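Local coordinates for imelysin-like protein (Psychrobacter arcticus, PDB 3PF0), which is of unknown function but belongs to the imelysin-like (M75) family and is possibly a metalloendopeptidase, at residues Ser111-Pro119 with Gln229-Leu237; Tyr54-Met62 with Lys281-Ile291. All coordinates share one frame; numbering follows the deposited sequence. Where two conformers were deposited one is given.

Both contacts gather around helix 225-250. In contact 1 the chain leaving helix 92-112 lies on one side of that helix; in contact 2 helix 48-84 meets the bend between helices 268-283 and 286-292. Their centres are about 14 Å apart, and contact 1 lies about 9 Å from the centre of the chain against about 18 Å for contact 2. They touch directly: Trp230 NE1 and Tyr54 OH lie 3.0 Å apart in a probable hydrogen bond, the methyl CE of Met114 packs 3.5 Å from Met62 O, and Phe231 CZ reaches Leu288 CD1 at 3.6 Å. The two contacts thus abut through Trp230, Phe231 and Met114 in a fold of helices without strands.

Contact 1. Residues Ser111-Pro119 with Gln229-Leu237; sequences SAEMVNFGP and QWFNSLLSL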
loop_
_atom_site.group_PDB
_atom_site.type_symbol
_atom_site.label_atom_id
_atom_site.label_comp_id
_atom_site.label_asym_id
_atom_site.label_seq_id
_atom_site.Cartn_x
_atom_site.Cartn_y
_atom_site.Cartn_z
ATOM N N SER A 111 -0.733 -1.610 -2.946
ATOM C CA SER A 111 -1.937 -1.314 -3.717
ATOM C C SER A 111 -3.144 -1.160 -2.784
ATOM O O SER A 111 -3.856 -0.166 -2.894
ATOM C CB SER A 111 -2.179 -2.409 -4.748
ATOM O OG SER A 111 -1.156 -2.324 -5.728
ATOM N N ALA A 112 -3.332 -2.090 -1.823
ATOM C CA ALA A 112 -4.434 -2.053 -0.837
ATOM C C ALA A 112 -4.377 -0.795 0.067
ATOM O O ALA A 112 -5.404 -0.382 0.623
ATOM C CB ALA A 112 -4.418 -3.315 0.027
ATOM N N GLU A 113 -3.188 -0.163 0.173
ATOM C CA GLU A 113 -2.987 1.052 0.977
ATOM C C GLU A 113 -3.688 2.293 0.366
ATOM O O GLU A 113 -3.681 3.360 0.986
ATOM C CB GLU A 113 -1.493 1.323 1.182
ATOM C CG GLU A 113 -0.925 0.525 2.343
ATOM C CD GLU A 113 0.549 0.721 2.630
ATOM O OE1 GLU A 113 1.288 1.137 1.711
ATOM O OE2 GLU A 113 0.978 0.403 3.759
HETATM N N MSE A 114 -4.332 2.140 -0.810
HETATM C CA MSE A 114 -5.133 3.192 -1.453
HETATM C C MSE A 114 -6.306 3.586 -0.524
HETATM O O MSE A 114 -6.851 4.673 -0.665
HETATM C CB MSE A 114 -5.652 2.720 -2.832
HETATM C CG MSE A 114 -6.750 1.659 -2.742
HETATM SE SE MSE A 114 -7.486 1.094 -4.447
HETATM C CE MSE A 114 -7.009 -0.751 -4.364
ATOM N N VAL A 115 -6.697 2.667 0.392
ATOM C CA VAL A 115 -7.727 2.823 1.425
ATOM C C VAL A 115 -6.978 3.073 2.750
ATOM O O VAL A 115 -6.155 2.249 3.151
ATOM C CB VAL A 115 -8.680 1.588 1.477
ATOM C CG1 VAL A 115 -9.641 1.656 2.661
ATOM C CG2 VAL A 115 -9.456 1.449 0.175
ATOM N N ASN A 116 -7.213 4.227 3.384
ATOM C CA ASN A 116 -6.549 4.605 4.640
ATOM C C ASN A 116 -7.568 4.683 5.800
ATOM O O ASN A 116 -7.285 5.270 6.844
ATOM C CB ASN A 116 -5.814 5.951 4.459
ATOM C CG ASN A 116 -6.728 7.148 4.304
ATOM O OD1 ASN A 116 -7.921 7.024 3.982
ATOM N ND2 ASN A 116 -6.202 8.337 4.585
ATOM N N PHE A 117 -8.741 4.072 5.616
ATOM C CA PHE A 117 -9.813 4.098 6.602
ATOM C C PHE A 117 -10.460 2.731 6.726
ATOM O O PHE A 117 -10.184 1.842 5.925
ATOM C CB PHE A 117 -10.859 5.161 6.188
ATOM C CG PHE A 117 -11.514 4.916 4.846
ATOM C CD1 PHE A 117 -10.901 5.333 3.667
ATOM C CD2 PHE A 117 -12.760 4.299 4.762
ATOM C CE1 PHE A 117 -11.502 5.095 2.426
ATOM C CE2 PHE A 117 -13.362 4.065 3.520
ATOM C CZ PHE A 117 -12.735 4.475 2.362
ATOM N N GLY A 118 -11.329 2.586 7.717
ATOM C CA GLY A 118 -12.099 1.369 7.929
ATOM C C GLY A 118 -11.395 0.195 8.579
ATOM O O GLY A 118 -10.554 0.378 9.457
ATOM N N PRO A 119 -11.793 -1.041 8.192
ATOM C CA PRO A 119 -11.252 -2.258 8.829
ATOM C C PRO A 119 -9.726 -2.348 8.953
ATOM O O PRO A 119 -9.254 -2.878 9.960
ATOM C CB PRO A 119 -11.755 -3.381 7.921
ATOM C CG PRO A 119 -12.965 -2.846 7.300
ATOM C CD PRO A 119 -12.818 -1.377 7.183
ATOM N N GLN A 229 -14.551 10.687 1.356
ATOM C CA GLN A 229 -13.596 9.834 2.057
ATOM C C GLN A 229 -12.729 9.052 1.082
ATOM O O GLN A 229 -11.527 8.939 1.314
ATOM C CB GLN A 229 -14.307 8.868 3.028
ATOM C CG GLN A 229 -13.342 8.280 4.074
ATOM C CD GLN A 229 -13.989 7.782 5.339
ATOM O OE1 GLN A 229 -15.099 7.231 5.349
ATOM N NE2 GLN A 229 -13.257 7.896 6.431
ATOM N N TRP A 230 -13.336 8.505 0.013
ATOM C CA TRP A 230 -12.660 7.714 -1.011
ATOM C C TRP A 230 -11.555 8.529 -1.729
ATOM O O TRP A 230 -10.419 8.064 -1.793
ATOM C CB TRP A 230 -13.686 7.154 -2.020
ATOM C CG TRP A 230 -13.112 6.624 -3.310
ATOM C CD1 TRP A 230 -13.345 7.106 -4.561
ATOM C CD2 TRP A 230 -12.207 5.518 -3.468
ATOM N NE1 TRP A 230 -12.662 6.359 -5.494
ATOM C CE2 TRP A 230 -11.959 5.374 -4.853
ATOM C CE3 TRP A 230 -11.562 4.646 -2.570
ATOM C CZ2 TRP A 230 -11.105 4.388 -5.366
ATOM C CZ3 TRP A 230 -10.712 3.674 -3.078
ATOM C CH2 TRP A 230 -10.500 3.544 -4.461
ATOM N N PHE A 231 -11.878 9.728 -2.247
ATOM C CA PHE A 231 -10.901 10.530 -2.976
ATOM C C PHE A 231 -9.866 11.174 -2.051
ATOM O O PHE A 231 -8.736 11.410 -2.490
ATOM C CB PHE A 231 -11.579 11.579 -3.859
ATOM C CG PHE A 231 -12.154 10.963 -5.104
ATOM C CD1 PHE A 231 -11.335 10.635 -6.178
ATOM C CD2 PHE A 231 -13.506 10.657 -5.188
ATOM C CE1 PHE A 231 -11.862 10.034 -7.321
ATOM C CE2 PHE A 231 -14.030 10.043 -6.326
ATOM C CZ PHE A 231 -13.205 9.738 -7.385
ATOM N N ASN A 232 -10.217 11.417 -0.776
ATOM C CA ASN A 232 -9.237 11.941 0.167
ATOM C C ASN A 232 -8.259 10.826 0.535
ATOM O O ASN A 232 -7.088 11.098 0.792
ATOM C CB ASN A 232 -9.894 12.548 1.396
ATOM C CG ASN A 232 -10.183 14.007 1.196
ATOM O OD1 ASN A 232 -9.292 14.853 1.327
ATOM N ND2 ASN A 232 -11.404 14.324 0.778
ATOM N N SER A 233 -8.733 9.571 0.495
ATOM C CA SER A 233 -7.923 8.384 0.734
ATOM C C SER A 233 -6.904 8.239 -0.401
ATOM O O SER A 233 -5.737 7.946 -0.139
ATOM C CB SER A 233 -8.807 7.142 0.827
ATOM O OG SER A 233 -8.054 6.008 1.219
ATOM N N LEU A 234 -7.351 8.464 -1.657
ATOM C CA LEU A 234 -6.493 8.393 -2.840
ATOM C C LEU A 234 -5.477 9.517 -2.810
ATOM O O LEU A 234 -4.310 9.285 -3.139
ATOM C CB LEU A 234 -7.300 8.426 -4.149
ATOM C CG LEU A 234 -8.205 7.222 -4.451
ATOM C CD1 LEU A 234 -8.942 7.431 -5.757
ATOM C CD2 LEU A 234 -7.419 5.905 -4.487
ATOM N N LEU A 235 -5.903 10.719 -2.363
ATOM C CA LEU A 235 -5.016 11.882 -2.232
ATOM C C LEU A 235 -3.940 11.589 -1.170
ATOM O O LEU A 235 -2.769 11.918 -1.394
ATOM C CB LEU A 235 -5.824 13.154 -1.894
ATOM C CG LEU A 235 -5.062 14.432 -1.475
ATOM C CD1 LEU A 235 -4.126 14.951 -2.579
ATOM C CD2 LEU A 235 -6.032 15.509 -1.048
ATOM N N SER A 236 -4.347 10.953 -0.035
ATOM C CA SER A 236 -3.456 10.578 1.068
ATOM C C SER A 236 -2.394 9.585 0.599
ATOM O O SER A 236 -1.268 9.635 1.074
ATOM C CB SER A 236 -4.255 9.981 2.223
ATOM O OG SER A 236 -3.425 9.645 3.322
ATOM N N LEU A 237 -2.758 8.680 -0.342
ATOM C CA LEU A 237 -1.845 7.668 -0.890
ATOM C C LEU A 237 -0.616 8.330 -1.536
ATOM O O LEU A 237 0.509 7.945 -1.225
ATOM C CB LEU A 237 -2.575 6.760 -1.915
ATOM C CG LEU A 237 -1.732 5.663 -2.597
ATOM C CD1 LEU A 237 -1.359 4.548 -1.621
ATOM C CD2 LEU A 237 -2.463 5.072 -3.773
HETATM O O HOH W 1 -4.177 6.129 1.172
HETATM O O HOH W 2 -7.494 11.009 4.115
HETATM O O HOH W 3 -3.195 7.901 5.404
#
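Ser233 OG is the polar centre of this contact, met by two backbone groups of the chain that turns away from helix 92-112 at the type I turn Ala112-Val115. It lies 2.6 Å from Met114 O, a hydrogen bond whose proton has a second acceptor within reach, and it accepts from Asn116 N at 2.9 Å along a bent path (137° at the hydrogen). Asn116 OD1 stands close by, in the plane of the Phe117 ring and at its edge.

Water extends the polar side. Water 1 donates to Glu113 O and to Ser233 O, joining the turn to the helix backbone. Asn116 ND2 gives to water 2 at 3.0 Å, which in turn donates weakly to Asn232 O. The acidic end of Glu113 is held elsewhere, by a salt bridge to Lys275.

Flat groups stack as well. With its CG set between the backbone N and the carbonyl carbon (chi1 60°), Phe117 lays one face against Gln229: the amide runs nearly parallel to the ring, 6° apart, and Gln229 CG sits over the centre of the Phe117 ring, 3.8 Å from the centroid, as a CH-pi contact. Val115 CG1 lies on the opposite face, and Ser233 CB fills in at the edge.

Among the apolar groups, selenomethionine Met114 points its selenium at the rim of Trp230, 3.9 Å from CH2, a Met-aromatic contact made edge-on. Its CB packs against Leu234 CD2 and Leu237 CD2, while Val115 CG2 meets Trp230 CZ3 at 4.1 Å. Helix 48-84 backs this apolar side through Val63 and Ala66.

Chemically, Ser233 OG accepts from Asn116 N and probably donates to Met114 O, so one buried side chain can satisfy two backbone groups of the loop, beside the apolar packing of Met114 and Val115 on Trp230, Leu234 and Leu237.

Contact 2. Residues Tyr54-Met62 with Lys281-Ile291; sequences YLTHVANDM and KAMTDPVLTAI
Tyr54 and Asp285 both swing CG anti to the backbone N (chi1 174° and 171°), which carries the phenol and the carboxylate between helix 48-84 and the bend after helix 268-283. There His57 reaches the carboxylate from the opposite direction. NE2 donates to Asp285 OD2 at 2.8 Å, meeting it on the syn side but tilted out of the carboxylate plane, with 145° at the hydrogen. From the other ring nitrogen, ND1 donates to Asp61 OD2 at 2.7 Å, one turn further along the same helix, and that bond uses the anti side.

Asp285 is also the N-cap of helix 286-292, its OD1 accepting weakly from Val287 N. Water 4 gives a second hydrogen bond to Asp285 OD2, donates to Ala282 O and accepts from Tyr54 OH at 2.6 Å; the phenol oxygen is also hydrogen-bonded to Trp230 NE1 of helix 225-250.

Apolar groups fill in around these bonds. Val287 divides its branches: CG2 sits over the centre of the His57 ring, 4.0 Å from the centroid in a CH-pi contact, while CG1 meets Tyr54 CD1 in the plane of the phenol, at its edge. Leu288 CB and Ile291 CD1 approach the same ring obliquely, the latter 3.9 Å from Tyr54 CB. Selenomethionine Met62, extended beyond CG, slides alongside Lys281 in the opposite sense and brings its methyl CE within 3.6 Å of Lys281 O, with the selenium beside Ala282 CB.

Carboxylate bonds at both NE2 and ND1 limit rotation of the imidazole, and Asp285, bonded to His57 and capping Val287 N, ties helix 48-84 to the start of helix 286-292.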
loop_
_atom_site.group_PDB
_atom_site.type_symbol
_atom_site.label_atom_id
_atom_site.label_comp_id
_atom_site.label_asym_id
_atom_site.label_seq_id
_atom_site.Cartn_x
_atom_site.Cartn_y
_atom_site.Cartn_z
ATOM N N TYR A 54 -21.139 4.121 -8.447
ATOM C CA TYR A 54 -19.681 4.286 -8.472
ATOM C C TYR A 54 -19.044 3.717 -7.200
ATOM O O TYR A 54 -18.104 2.930 -7.312
ATOM C CB TYR A 54 -19.268 5.754 -8.694
ATOM C CG TYR A 54 -17.775 5.989 -8.591
ATOM C CD1 TYR A 54 -16.909 5.562 -9.596
ATOM C CD2 TYR A 54 -17.228 6.641 -7.490
ATOM C CE1 TYR A 54 -15.532 5.763 -9.498
ATOM C CE2 TYR A 54 -15.851 6.841 -7.377
ATOM C CZ TYR A 54 -15.008 6.405 -8.386
ATOM O OH TYR A 54 -13.657 6.609 -8.271
ATOM N N LEU A 55 -19.573 4.084 -6.010
ATOM C CA LEU A 55 -19.088 3.624 -4.700
ATOM C C LEU A 55 -19.228 2.096 -4.551
ATOM O O LEU A 55 -18.352 1.469 -3.965
ATOM C CB LEU A 55 -19.818 4.345 -3.549
ATOM C CG LEU A 55 -19.535 5.853 -3.370
ATOM C CD1 LEU A 55 -20.592 6.497 -2.514
ATOM C CD2 LEU A 55 -18.138 6.116 -2.784
ATOM N N THR A 56 -20.294 1.498 -5.120
ATOM C CA THR A 56 -20.514 0.044 -5.119
ATOM C C THR A 56 -19.444 -0.618 -6.004
ATOM O O THR A 56 -18.905 -1.665 -5.633
ATOM C CB THR A 56 -21.950 -0.283 -5.570
ATOM O OG1 THR A 56 -22.862 0.364 -4.682
ATOM C CG2 THR A 56 -22.243 -1.775 -5.588
ATOM N N HIS A 57 -19.116 0.018 -7.145
ATOM C CA HIS A 57 -18.106 -0.460 -8.087
ATOM C C HIS A 57 -16.690 -0.367 -7.445
ATOM O O HIS A 57 -15.870 -1.265 -7.644
ATOM C CB HIS A 57 -18.216 0.327 -9.414
ATOM C CG HIS A 57 -16.924 0.526 -10.135
ATOM N ND1 HIS A 57 -16.409 -0.445 -10.968
ATOM C CD2 HIS A 57 -16.087 1.588 -10.131
ATOM C CE1 HIS A 57 -15.271 0.043 -11.426
ATOM N NE2 HIS A 57 -15.039 1.265 -10.952
ATOM N N VAL A 58 -16.429 0.687 -6.656
ATOM C CA VAL A 58 -15.144 0.904 -5.984
ATOM C C VAL A 58 -14.919 -0.202 -4.935
ATOM O O VAL A 58 -13.821 -0.761 -4.852
ATOM C CB VAL A 58 -15.088 2.339 -5.382
ATOM C CG1 VAL A 58 -14.094 2.450 -4.225
ATOM C CG2 VAL A 58 -14.783 3.368 -6.467
ATOM N N ALA A 59 -15.971 -0.543 -4.176
ATOM C CA ALA A 59 -15.914 -1.588 -3.158
ATOM C C ALA A 59 -15.688 -2.968 -3.797
ATOM O O ALA A 59 -14.736 -3.657 -3.436
ATOM C CB ALA A 59 -17.198 -1.587 -2.331
ATOM N N ASN A 60 -16.505 -3.320 -4.793
ATOM C CA ASN A 60 -16.476 -4.622 -5.448
ATOM C C ASN A 60 -15.308 -4.837 -6.408
ATOM O O ASN A 60 -14.820 -5.964 -6.482
ATOM C CB ASN A 60 -17.796 -4.865 -6.203
ATOM C CG ASN A 60 -18.979 -5.087 -5.291
ATOM O OD1 ASN A 60 -18.848 -5.586 -4.164
ATOM N ND2 ASN A 60 -20.172 -4.758 -5.771
ATOM N N ASP A 61 -14.906 -3.812 -7.186
ATOM C CA ASP A 61 -13.869 -3.990 -8.204
ATOM C C ASP A 61 -12.474 -3.488 -7.792
ATOM O O ASP A 61 -11.509 -3.794 -8.498
ATOM C CB ASP A 61 -14.293 -3.323 -9.524
ATOM C CG ASP A 61 -15.601 -3.871 -10.094
ATOM O OD1 ASP A 61 -15.930 -5.055 -9.818
ATOM O OD2 ASP A 61 -16.289 -3.127 -10.826
HETATM N N MSE A 62 -12.342 -2.767 -6.664
HETATM C CA MSE A 62 -11.016 -2.269 -6.297
HETATM C C MSE A 62 -10.613 -2.558 -4.852
HETATM O O MSE A 62 -9.548 -3.137 -4.643
HETATM C CB MSE A 62 -10.900 -0.766 -6.577
HETATM C CG MSE A 62 -10.751 -0.468 -8.060
HETATM SE SE MSE A 62 -10.486 1.402 -8.430
HETATM C CE MSE A 62 -11.056 1.441 -10.307
ATOM N N LYS A 281 -5.179 3.191 -12.116
ATOM C CA LYS A 281 -6.362 2.343 -12.332
ATOM C C LYS A 281 -7.625 3.068 -11.847
ATOM O O LYS A 281 -8.665 2.976 -12.491
ATOM C CB LYS A 281 -6.196 1.002 -11.592
ATOM C CG LYS A 281 -6.913 -0.167 -12.255
ATOM C CD LYS A 281 -7.512 -1.114 -11.232
ATOM C CE LYS A 281 -8.452 -2.106 -11.874
ATOM N NZ LYS A 281 -9.331 -2.763 -10.868
ATOM N N ALA A 282 -7.516 3.810 -10.724
ATOM C CA ALA A 282 -8.609 4.581 -10.137
ATOM C C ALA A 282 -8.907 5.853 -10.950
ATOM O O ALA A 282 -10.080 6.158 -11.170
ATOM C CB ALA A 282 -8.272 4.946 -8.698
HETATM N N MSE A 283 -7.853 6.583 -11.397
HETATM C CA MSE A 283 -7.967 7.842 -12.147
HETATM C C MSE A 283 -8.399 7.659 -13.605
HETATM O O MSE A 283 -9.047 8.561 -14.139
HETATM C CB MSE A 283 -6.647 8.636 -12.124
HETATM C CG MSE A 283 -6.245 9.154 -10.740
HETATM SE SE MSE A 283 -7.704 9.950 -9.736
HETATM C CE MSE A 283 -6.872 10.015 -7.989
ATOM N N THR A 284 -8.016 6.538 -14.261
ATOM C CA THR A 284 -8.355 6.271 -15.672
ATOM C C THR A 284 -9.557 5.303 -15.784
ATOM O O THR A 284 -9.877 4.834 -16.884
ATOM C CB THR A 284 -7.137 5.750 -16.468
ATOM O OG1 THR A 284 -6.776 4.447 -16.001
ATOM C CG2 THR A 284 -5.936 6.707 -16.424
ATOM N N ASP A 285 -10.222 5.029 -14.643
ATOM C CA ASP A 285 -11.393 4.171 -14.544
ATOM C C ASP A 285 -12.526 4.759 -15.408
ATOM O O ASP A 285 -12.885 5.921 -15.209
ATOM C CB ASP A 285 -11.805 4.031 -13.063
ATOM C CG ASP A 285 -13.128 3.344 -12.758
ATOM O OD1 ASP A 285 -13.582 2.516 -13.587
ATOM O OD2 ASP A 285 -13.680 3.594 -11.669
ATOM N N PRO A 286 -13.049 3.987 -16.399
ATOM C CA PRO A 286 -14.120 4.509 -17.275
ATOM C C PRO A 286 -15.360 5.029 -16.540
ATOM O O PRO A 286 -15.981 5.977 -17.017
ATOM C CB PRO A 286 -14.500 3.301 -18.144
ATOM C CG PRO A 286 -13.331 2.410 -18.104
ATOM C CD PRO A 286 -12.686 2.601 -16.764
ATOM N N VAL A 287 -15.724 4.411 -15.396
ATOM C CA VAL A 287 -16.883 4.796 -14.582
ATOM C C VAL A 287 -16.667 6.220 -14.034
ATOM O O VAL A 287 -17.599 7.023 -14.049
ATOM C CB VAL A 287 -17.164 3.757 -13.454
ATOM C CG1 VAL A 287 -18.408 4.121 -12.641
ATOM C CG2 VAL A 287 -17.313 2.353 -14.035
ATOM N N LEU A 288 -15.434 6.544 -13.608
ATOM C CA LEU A 288 -15.107 7.862 -13.079
ATOM C C LEU A 288 -14.944 8.899 -14.194
ATOM O O LEU A 288 -15.390 10.033 -14.012
ATOM C CB LEU A 288 -13.840 7.819 -12.200
ATOM C CG LEU A 288 -13.367 9.157 -11.613
ATOM C CD1 LEU A 288 -14.437 9.797 -10.728
ATOM C CD2 LEU A 288 -12.032 9.000 -10.893
ATOM N N THR A 289 -14.291 8.531 -15.323
ATOM C CA THR A 289 -14.062 9.447 -16.456
ATOM C C THR A 289 -15.402 9.887 -17.073
ATOM O O THR A 289 -15.484 11.005 -17.585
ATOM C CB THR A 289 -13.114 8.849 -17.511
ATOM O OG1 THR A 289 -13.672 7.648 -18.040
ATOM C CG2 THR A 289 -11.700 8.595 -16.968
ATOM N N ALA A 290 -16.450 9.031 -16.980
ATOM C CA ALA A 290 -17.804 9.333 -17.462
ATOM C C ALA A 290 -18.481 10.369 -16.550
ATOM O O ALA A 290 -19.230 11.219 -17.039
ATOM C CB ALA A 290 -18.638 8.063 -17.536
ATOM N N ILE A 291 -18.206 10.301 -15.228
ATOM C CA ILE A 291 -18.724 11.235 -14.221
ATOM C C ILE A 291 -18.083 12.621 -14.461
ATOM O O ILE A 291 -18.783 13.636 -14.419
ATOM C CB ILE A 291 -18.477 10.684 -12.779
ATOM C CG1 ILE A 291 -19.409 9.490 -12.485
ATOM C CG2 ILE A 291 -18.623 11.773 -11.703
ATOM C CD1 ILE A 291 -18.984 8.559 -11.326
HETATM O O HOH W 4 -12.280 4.959 -9.769
#